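Local atomic coordinates of putative oxidoreductase molybdopterin-binding subunit (Sulfolobus tokodaii, PDB entry 4ZOH), a protein that binds a pterin cytosine dinucleotide cofactor and probably serves as the catalytic subunit of a molybdenum-containing oxidoreductase. Residues A290-T301 against T328-G339. Residues are numbered along the deposited sequence; the frame is centred on the assembly and turned at random.
Sequences ANDDESGNVKST and TQSYRGAGRPEG. With MCN (pterin cytosine dinucleotide), chain D.
A chi1 of -179° swings the Asp293 carboxylate away from its own backbone N and out to Ser330, whose OG is turned beside its backbone N (chi1 -88°), and carboxylate and serine close on each other in a two-pronged grip. Ser330 OG donates to the syn side of Asp293 OD1 at 2.7 Å, while Ser330 N reaches Asp293 OD2, also at 2.7 Å, from well above the carboxylate plane. One turn along the helix, Asn297 sends ND2 to Ser330 OG at 3.0 Å, nearly straight and in its own amide plane, and the same nitrogen also donates to Glu294 OE1. Ser330 OG thus donates once and accepts once. Shortening Asp293 to an alanine removes both oxygens, which would probably leave the hydroxyl and backbone N-H of Ser330 without these acceptors and the loop freer to shift.

This is helix 288-304 of the molybdopterin-binding domain, laid against the loop that carries Arg332 to the cofactor; N8' of the pterin sits over one face of the Arg332 guanidinium, toward its rim, 3.2 Å from Arg332 NH2. Within the type I' turn from Gly333 to Arg336, Gly335 takes the N-cap position of helix 336-353 and its CA comes 3.4 Å from Asn297 O. At the start of the loop, the bent Glu294 side chain lies across Thr328 CG2, with CD 3.7 Å away. Its OE2 comes within 4.6 Å of Glu338 OE2, and Lys258 forms salt bridges to both, probably offsetting their repulsion.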
ATOM      1  N   ALA A 290      -4.357  27.054  13.866  1.00 21.74           N
ATOM      2  CA  ALA A 290      -5.616  27.676  13.489  1.00 21.94           C
ATOM      3  C   ALA A 290      -5.632  29.189  13.722  1.00 26.52           C
ATOM      4  O   ALA A 290      -6.109  29.957  12.852  1.00 25.88           O
ATOM      5  CB  ALA A 290      -6.739  27.010  14.234  1.00 19.49           C
ATOM      6  N   ASN A 291      -5.112  29.639  14.882  1.00 23.76           N
ATOM      7  CA  ASN A 291      -5.120  31.095  15.197  1.00 22.86           C
ATOM      8  C   ASN A 291      -4.402  31.858  14.186  1.00 23.39           C
ATOM      9  O   ASN A 291      -4.871  32.899  13.740  1.00 25.15           O
ATOM     10  CB  ASN A 291      -4.518  31.390  16.564  1.00 24.41           C
ATOM     11  CG  ASN A 291      -5.277  30.699  17.654  1.00 23.13           C
ATOM     12  OD1 ASN A 291      -4.752  30.545  18.715  1.00 27.22           O
ATOM     13  ND2 ASN A 291      -6.535  30.283  17.400  1.00 19.37           N
ATOM     14  N   ASP A 292      -3.254  31.359  13.804  1.00 23.15           N
ATOM     15  CA  ASP A 292      -2.460  32.041  12.834  1.00 26.30           C
ATOM     16  C   ASP A 292      -3.208  32.127  11.416  1.00 27.07           C
ATOM     17  O   ASP A 292      -3.094  33.131  10.714  1.00 23.86           O
ATOM     18  CB  ASP A 292      -1.142  31.268  12.705  1.00 28.44           C
ATOM     19  CG  ASP A 292      -0.255  31.798  11.581  1.00 39.77           C
ATOM     20  OD1 ASP A 292       0.101  33.022  11.540  1.00 42.66           O
ATOM     21  OD2 ASP A 292       0.090  30.971  10.709  1.00 49.02           O
ATOM     22  N   ASP A 293      -3.863  31.032  11.008  1.00 27.44           N
ATOM     23  CA  ASP A 293      -4.650  30.916   9.750  1.00 23.53           C
ATOM     24  C   ASP A 293      -5.753  31.962   9.770  1.00 21.76           C
ATOM     25  O   ASP A 293      -5.771  32.863   8.946  1.00 19.90           O
ATOM     26  CB  ASP A 293      -5.292  29.504   9.736  1.00 25.95           C
ATOM     27  CG  ASP A 293      -6.125  29.227   8.472  1.00 27.48           C
ATOM     28  OD1 ASP A 293      -5.889  29.909   7.457  1.00 26.55           O
ATOM     29  OD2 ASP A 293      -6.996  28.325   8.546  1.00 30.47           O
ATOM     30  N   GLU A 294      -6.611  31.874  10.775  1.00 21.52           N
ATOM     31  CA  GLU A 294      -7.742  32.753  10.914  1.00 24.94           C
ATOM     32  C   GLU A 294      -7.435  34.223  11.188  1.00 27.59           C
ATOM     33  O   GLU A 294      -8.127  35.114  10.665  1.00 27.82           O
ATOM     34  CB  GLU A 294      -8.720  32.274  11.959  1.00 23.11           C
ATOM     35  CG  GLU A 294      -9.958  33.164  11.967  1.00 29.25           C
ATOM     36  CD  GLU A 294     -10.769  33.165  10.641  1.00 34.14           C
ATOM     37  OE1 GLU A 294     -10.428  32.439   9.682  1.00 28.32           O
ATOM     38  OE2 GLU A 294     -11.735  33.921  10.578  1.00 36.33           O
ATOM     39  N   SER A 295      -6.424  34.494  12.017  1.00 26.06           N
ATOM     40  CA  SER A 295      -6.040  35.874  12.217  1.00 27.12           C
ATOM     41  C   SER A 295      -5.596  36.587  10.896  1.00 25.75           C
ATOM     42  O   SER A 295      -5.898  37.775  10.712  1.00 26.83           O
ATOM     43  CB  SER A 295      -4.965  35.974  13.320  1.00 31.64           C
ATOM     44  OG  SER A 295      -4.123  37.098  13.142  1.00 49.55           O
ATOM     45  N   GLY A 296      -4.854  35.911  10.013  1.00 26.17           N
ATOM     46  CA  GLY A 296      -4.560  36.510   8.688  1.00 24.86           C
ATOM     47  C   GLY A 296      -5.874  36.841   7.936  1.00 29.60           C
ATOM     48  O   GLY A 296      -5.964  37.858   7.203  1.00 31.60           O
ATOM     49  N   ASN A 297      -6.868  35.969   8.121  1.00 25.35           N
ATOM     50  CA  ASN A 297      -8.227  36.135   7.513  1.00 29.12           C
ATOM     51  C   ASN A 297      -9.003  37.369   8.060  1.00 28.73           C
ATOM     52  O   ASN A 297      -9.730  38.039   7.300  1.00 28.71           O
ATOM     53  CB  ASN A 297      -9.064  34.859   7.720  1.00 20.11           C
ATOM     54  CG  ASN A 297      -8.506  33.681   6.946  1.00 18.50           C
ATOM     55  OD1 ASN A 297      -7.621  33.841   6.134  1.00 19.51           O
ATOM     56  ND2 ASN A 297      -9.052  32.517   7.158  1.00 17.50           N
ATOM     57  N   VAL A 298      -8.805  37.668   9.363  1.00 25.06           N
ATOM     58  CA  VAL A 298      -9.390  38.879   9.964  1.00 22.99           C
ATOM     59  C   VAL A 298      -8.990  40.147   9.231  1.00 21.30           C
ATOM     60  O   VAL A 298      -9.834  41.044   8.949  1.00 26.24           O
ATOM     61  CB  VAL A 298      -9.123  38.950  11.506  1.00 24.31           C
ATOM     62  CG1 VAL A 298      -9.596  40.288  12.062  1.00 23.31           C
ATOM     63  CG2 VAL A 298      -9.825  37.786  12.215  1.00 21.14           C
ATOM     64  N   LYS A 299      -7.739  40.195   8.888  1.00 18.36           N
ATOM     65  CA  LYS A 299      -7.176  41.246   8.137  1.00 24.86           C
ATOM     66  C   LYS A 299      -7.766  41.351   6.738  1.00 27.76           C
ATOM     67  O   LYS A 299      -8.016  42.474   6.275  1.00 22.88           O
ATOM     68  CB  LYS A 299      -5.677  41.081   8.075  1.00 24.09           C
ATOM     69  CG  LYS A 299      -5.105  41.180   9.504  1.00 29.01           C
ATOM     70  CD  LYS A 299      -3.605  41.032   9.457  1.00 32.33           C
ATOM     71  CE  LYS A 299      -3.037  40.702  10.816  1.00 32.87           C
ATOM     72  NZ  LYS A 299      -1.566  40.806  10.541  1.00 40.35           N
ATOM     73  N   SER A 300      -8.031  40.188   6.119  1.00 26.90           N
ATOM     74  CA  SER A 300      -8.657  40.159   4.784  1.00 24.24           C
ATOM     75  C   SER A 300     -10.043  40.779   4.860  1.00 22.70           C
ATOM     76  O   SER A 300     -10.377  41.617   4.005  1.00 24.04           O
ATOM     77  CB  SER A 300      -8.741  38.711   4.299  1.00 22.98           C
ATOM     78  OG  SER A 300      -7.442  38.283   4.024  1.00 22.72           O
ATOM     79  N   THR A 301     -10.807  40.430   5.913  1.00 21.08           N
ATOM     80  CA  THR A 301     -12.114  40.993   6.093  1.00 22.33           C
ATOM     81  C   THR A 301     -12.075  42.548   6.165  1.00 29.10           C
ATOM     82  O   THR A 301     -12.806  43.228   5.402  1.00 27.57           O
ATOM     83  CB  THR A 301     -12.723  40.497   7.373  1.00 21.89           C
ATOM     84  OG1 THR A 301     -12.759  39.072   7.354  1.00 20.53           O
ATOM     85  CG2 THR A 301     -14.132  41.081   7.591  1.00 18.61           C
ATOM     86  N   THR A 328     -11.116  28.502  15.122  1.00 20.41           N
ATOM     87  CA  THR A 328     -11.677  28.919  13.849  1.00 20.51           C
ATOM     88  C   THR A 328     -10.571  28.788  12.791  1.00 23.16           C
ATOM     89  O   THR A 328      -9.413  29.032  13.095  1.00 23.71           O
ATOM     90  CB  THR A 328     -12.128  30.406  13.962  1.00 19.98           C
ATOM     91  OG1 THR A 328     -12.943  30.557  15.149  1.00 21.56           O
ATOM     92  CG2 THR A 328     -12.942  30.851  12.627  1.00 18.36           C
ATOM     93  N   GLN A 329     -10.930  28.471  11.549  1.00 21.25           N
ATOM     94  CA  GLN A 329      -9.954  28.291  10.449  1.00 21.78           C
ATOM     95  C   GLN A 329     -10.460  28.891   9.161  1.00 19.26           C
ATOM     96  O   GLN A 329     -11.616  29.180   9.023  1.00 23.43           O
ATOM     97  CB  GLN A 329      -9.831  26.803  10.058  1.00 22.66           C
ATOM     98  CG  GLN A 329      -9.683  25.816  11.147  1.00 23.83           C
ATOM     99  CD  GLN A 329      -9.744  24.379  10.607  1.00 24.43           C
ATOM    100  OE1 GLN A 329     -10.560  23.561  11.070  1.00 23.12           O
ATOM    101  NE2 GLN A 329      -8.928  24.093   9.625  1.00 20.06           N
ATOM    102  N   SER A 330      -9.605  28.917   8.162  1.00 20.51           N
ATOM    103  CA  SER A 330      -9.995  29.317   6.811  1.00 20.37           C
ATOM    104  C   SER A 330     -11.199  28.461   6.416  1.00 21.99           C
ATOM    105  O   SER A 330     -11.213  27.221   6.592  1.00 18.38           O
ATOM    106  CB  SER A 330      -8.902  29.031   5.835  1.00 20.05           C
ATOM    107  OG  SER A 330      -8.006  30.100   5.749  1.00 21.29           O
ATOM    108  N   TYR A 331     -12.212  29.143   5.885  1.00 19.21           N
ATOM    109  CA  TYR A 331     -13.251  28.510   5.058  1.00 20.05           C
ATOM    110  C   TYR A 331     -13.394  29.339   3.780  1.00 22.34           C
ATOM    111  O   TYR A 331     -13.377  30.606   3.841  1.00 19.30           O
ATOM    112  CB  TYR A 331     -14.556  28.451   5.768  1.00 20.52           C
ATOM    113  CG  TYR A 331     -15.738  27.969   4.945  1.00 22.33           C
ATOM    114  CD1 TYR A 331     -15.702  26.696   4.309  1.00 26.95           C
ATOM    115  CD2 TYR A 331     -16.859  28.742   4.790  1.00 19.61           C
ATOM    116  CE1 TYR A 331     -16.796  26.185   3.628  1.00 23.88           C
ATOM    117  CE2 TYR A 331     -17.956  28.271   4.093  1.00 24.00           C
ATOM    118  CZ  TYR A 331     -17.924  26.977   3.511  1.00 25.85           C
ATOM    119  OH  TYR A 331     -18.993  26.472   2.805  1.00 23.23           O
ATOM    120  N   ARG A 332     -13.509  28.622   2.645  1.00 21.48           N
ATOM    121  CA  ARG A 332     -13.709  29.177   1.322  1.00 18.97           C
ATOM    122  C   ARG A 332     -13.924  30.690   1.239  1.00 17.88           C
ATOM    123  O   ARG A 332     -14.987  31.181   1.580  1.00 18.95           O
ATOM    124  CB  ARG A 332     -14.836  28.407   0.583  1.00 19.72           C
ATOM    125  CG  ARG A 332     -14.746  28.672  -0.947  1.00 18.85           C
ATOM    126  CD  ARG A 332     -15.810  27.876  -1.700  1.00 21.32           C
ATOM    127  NE  ARG A 332     -15.539  27.853  -3.161  1.00 21.67           N
ATOM    128  CZ  ARG A 332     -15.901  26.827  -3.954  1.00 20.72           C
ATOM    129  NH1 ARG A 332     -16.521  25.788  -3.405  1.00 18.64           N
ATOM    130  NH2 ARG A 332     -15.583  26.811  -5.260  1.00 18.27           N
ATOM    131  N   GLY A 333     -12.885  31.397   0.827  1.00 22.04           N
ATOM    132  CA  GLY A 333     -12.818  32.856   0.842  1.00 24.34           C
ATOM    133  C   GLY A 333     -11.970  33.464   1.986  1.00 24.69           C
ATOM    134  O   GLY A 333     -11.403  34.514   1.810  1.00 25.33           O
ATOM    135  N   ALA A 334     -11.950  32.821   3.146  1.00 22.81           N
ATOM    136  CA  ALA A 334     -10.948  33.063   4.194  1.00 21.98           C
ATOM    137  C   ALA A 334     -10.869  34.579   4.568  1.00 22.80           C
ATOM    138  O   ALA A 334      -9.826  35.264   4.326  1.00 19.62           O
ATOM    139  CB  ALA A 334      -9.596  32.552   3.704  1.00 16.95           C
ATOM    140  N   GLY A 335     -11.995  35.096   5.022  1.00 23.79           N
ATOM    141  CA  GLY A 335     -12.102  36.513   5.422  1.00 24.96           C
ATOM    142  C   GLY A 335     -12.706  37.444   4.353  1.00 24.73           C
ATOM    143  O   GLY A 335     -13.328  38.467   4.674  1.00 23.65           O
ATOM    144  N   ARG A 336     -12.470  37.147   3.081  1.00 24.02           N
ATOM    145  CA  ARG A 336     -12.999  38.028   2.015  1.00 22.02           C
ATOM    146  C   ARG A 336     -14.532  38.026   1.890  1.00 25.58           C
ATOM    147  O   ARG A 336     -15.113  39.107   1.676  1.00 29.16           O
ATOM    148  CB  ARG A 336     -12.312  37.795   0.698  1.00 23.07           C
ATOM    149  CG  ARG A 336     -10.901  38.320   0.663  1.00 23.14           C
ATOM    150  CD  ARG A 336      -9.857  37.236   0.844  1.00 25.38           C
ATOM    151  NE  ARG A 336      -9.873  36.363  -0.304  1.00 26.27           N
ATOM    152  CZ  ARG A 336      -9.261  35.172  -0.390  1.00 30.58           C
ATOM    153  NH1 ARG A 336      -9.368  34.451  -1.523  1.00 26.28           N
ATOM    154  NH2 ARG A 336      -8.559  34.698   0.645  1.00 23.56           N
ATOM    155  N   PRO A 337     -15.201  36.846   2.108  1.00 26.79           N
ATOM    156  CA  PRO A 337     -16.655  36.837   2.067  1.00 24.58           C
ATOM    157  C   PRO A 337     -17.268  37.778   3.126  1.00 27.66           C
ATOM    158  O   PRO A 337     -18.280  38.494   2.841  1.00 24.39           O
ATOM    159  CB  PRO A 337     -17.017  35.393   2.418  1.00 21.84           C
ATOM    160  CG  PRO A 337     -15.866  34.624   1.949  1.00 21.13           C
ATOM    161  CD  PRO A 337     -14.663  35.459   2.163  1.00 24.07           C
ATOM    162  N   GLU A 338     -16.743  37.713   4.347  1.00 23.64           N
ATOM    163  CA  GLU A 338     -17.275  38.561   5.423  1.00 23.36           C
ATOM    164  C   GLU A 338     -17.182  40.057   5.060  1.00 20.84           C
ATOM    165  O   GLU A 338     -18.150  40.778   5.160  1.00 26.02           O
ATOM    166  CB  GLU A 338     -16.559  38.264   6.728  1.00 21.19           C
ATOM    167  CG  GLU A 338     -16.695  36.812   7.188  1.00 22.03           C
ATOM    168  CD  GLU A 338     -15.556  35.915   6.680  1.00 25.46           C
ATOM    169  OE1 GLU A 338     -15.369  35.779   5.434  1.00 24.31           O
ATOM    170  OE2 GLU A 338     -14.840  35.298   7.536  1.00 25.77           O
ATOM    171  N   GLY A 339     -16.025  40.482   4.617  1.00 21.57           N
ATOM    172  CA  GLY A 339     -15.767  41.883   4.237  1.00 24.63           C
ATOM    173  C   GLY A 339     -16.653  42.391   3.072  1.00 26.92           C
ATOM    174  O   GLY A 339     -17.252  43.446   3.209  1.00 27.61           O
TER
HETATM  175  N1  MCN D 801      -9.720  28.462 -13.544  1.00 26.58           N
HETATM  176  C2  MCN D 801      -9.543  28.824 -14.870  1.00 27.83           C
HETATM  177  N3  MCN D 801      -9.255  30.115 -15.226  1.00 26.87           N
HETATM  178  C4  MCN D 801      -9.153  31.068 -14.219  1.00 26.25           C
HETATM  179  C5  MCN D 801      -9.331  30.719 -12.881  1.00 26.33           C
HETATM  180  C6  MCN D 801      -9.594  29.394 -12.530  1.00 24.07           C
HETATM  181  O2  MCN D 801      -9.622  28.015 -15.800  1.00 27.20           O
HETATM  182  N4  MCN D 801      -8.876  32.303 -14.579  1.00 23.47           N
HETATM  183  C1' MCN D 801      -9.999  27.053 -13.260  1.00 26.05           C
HETATM  184  C2D MCN D 801      -8.686  26.316 -12.987  1.00 27.48           C
HETATM  185  O2' MCN D 801      -8.150  25.714 -14.126  1.00 34.26           O
HETATM  186  C3' MCN D 801      -9.120  25.208 -12.066  1.00 26.77           C
HETATM  187  C4D MCN D 801      -9.989  25.983 -11.164  1.00 27.36           C
HETATM  188  O4D MCN D 801     -10.730  26.916 -12.064  1.00 26.77           O
HETATM  189  O3' MCN D 801      -9.851  24.215 -12.698  1.00 26.35           O
HETATM  190  C5' MCN D 801      -8.834  26.556 -10.364  1.00 28.96           C
HETATM  191  O5' MCN D 801      -9.215  27.559  -9.614  1.00 29.72           O
HETATM  192  PA  MCN D 801      -8.169  28.556  -8.870  1.00 25.88           P
HETATM  193  O1A MCN D 801      -6.781  28.569  -9.282  1.00 26.43           O
HETATM  194  O2A MCN D 801      -9.019  29.794  -8.934  1.00 24.53           O
HETATM  195  O3A MCN D 801      -8.427  27.927  -7.327  1.00 25.71           O
HETATM  196  PB  MCN D 801      -7.592  26.657  -6.783  1.00 22.58           P
HETATM  197  O1B MCN D 801      -6.317  27.191  -6.151  1.00 23.31           O
HETATM  198  O2B MCN D 801      -7.402  25.558  -7.733  1.00 19.76           O
HETATM  199  O3B MCN D 801      -8.588  26.169  -5.729  1.00 20.82           O
HETATM  200  C10 MCN D 801      -8.594  26.625  -4.348  1.00 19.76           C
HETATM  201  C9' MCN D 801      -9.987  27.026  -3.927  1.00 20.12           C
HETATM  202  C8' MCN D 801     -10.109  27.233  -2.511  1.00 22.27           C
HETATM  203  S8' MCN D 801      -9.033  28.354  -1.690  1.00 25.50           S
HETATM  204  C7' MCN D 801     -11.115  26.683  -1.777  1.00 22.72           C
HETATM  205  S7' MCN D 801     -11.372  27.042  -0.048  1.00 24.97           S
HETATM  206  C6' MCN D 801     -12.150  25.863  -2.376  1.00 23.76           C
HETATM  207  C7  MCN D 801     -12.193  26.089  -3.923  1.00 24.09           C
HETATM  208  O9' MCN D 801     -10.861  25.999  -4.386  1.00 22.33           O
HETATM  209  N5' MCN D 801     -12.049  24.450  -2.015  1.00 22.48           N
HETATM  210  C4A MCN D 801     -12.491  23.403  -2.849  1.00 25.33           C
HETATM  211  N8' MCN D 801     -13.010  25.021  -4.577  1.00 23.55           N
HETATM  212  C4B MCN D 801     -13.004  23.731  -4.137  1.00 25.90           C
HETATM  213  N1' MCN D 801     -13.486  22.801  -4.966  1.00 24.57           N
HETATM  214  C2' MCN D 801     -13.442  21.522  -4.598  1.00 23.89           C
HETATM  215  N2' MCN D 801     -13.906  20.628  -5.446  1.00 23.95           N
HETATM  216  N3' MCN D 801     -12.948  21.097  -3.321  1.00 22.66           N
HETATM  217  C4' MCN D 801     -12.472  22.060  -2.401  1.00 26.60           C
HETATM  218  O4' MCN D 801     -12.048  21.697  -1.265  1.00 24.48           O
HETATM  219  O   HOH W   1      -8.558  30.442  15.335  1.00 17.60           O
HETATM  220  O   HOH W   2      -7.268  25.496   8.020  1.00 24.41           O
HETATM  221  O   HOH W   3     -12.907  31.655   8.386  1.00 23.28           O
HETATM  222  O   HOH W   4      -7.614  35.652   3.358  1.00 22.52           O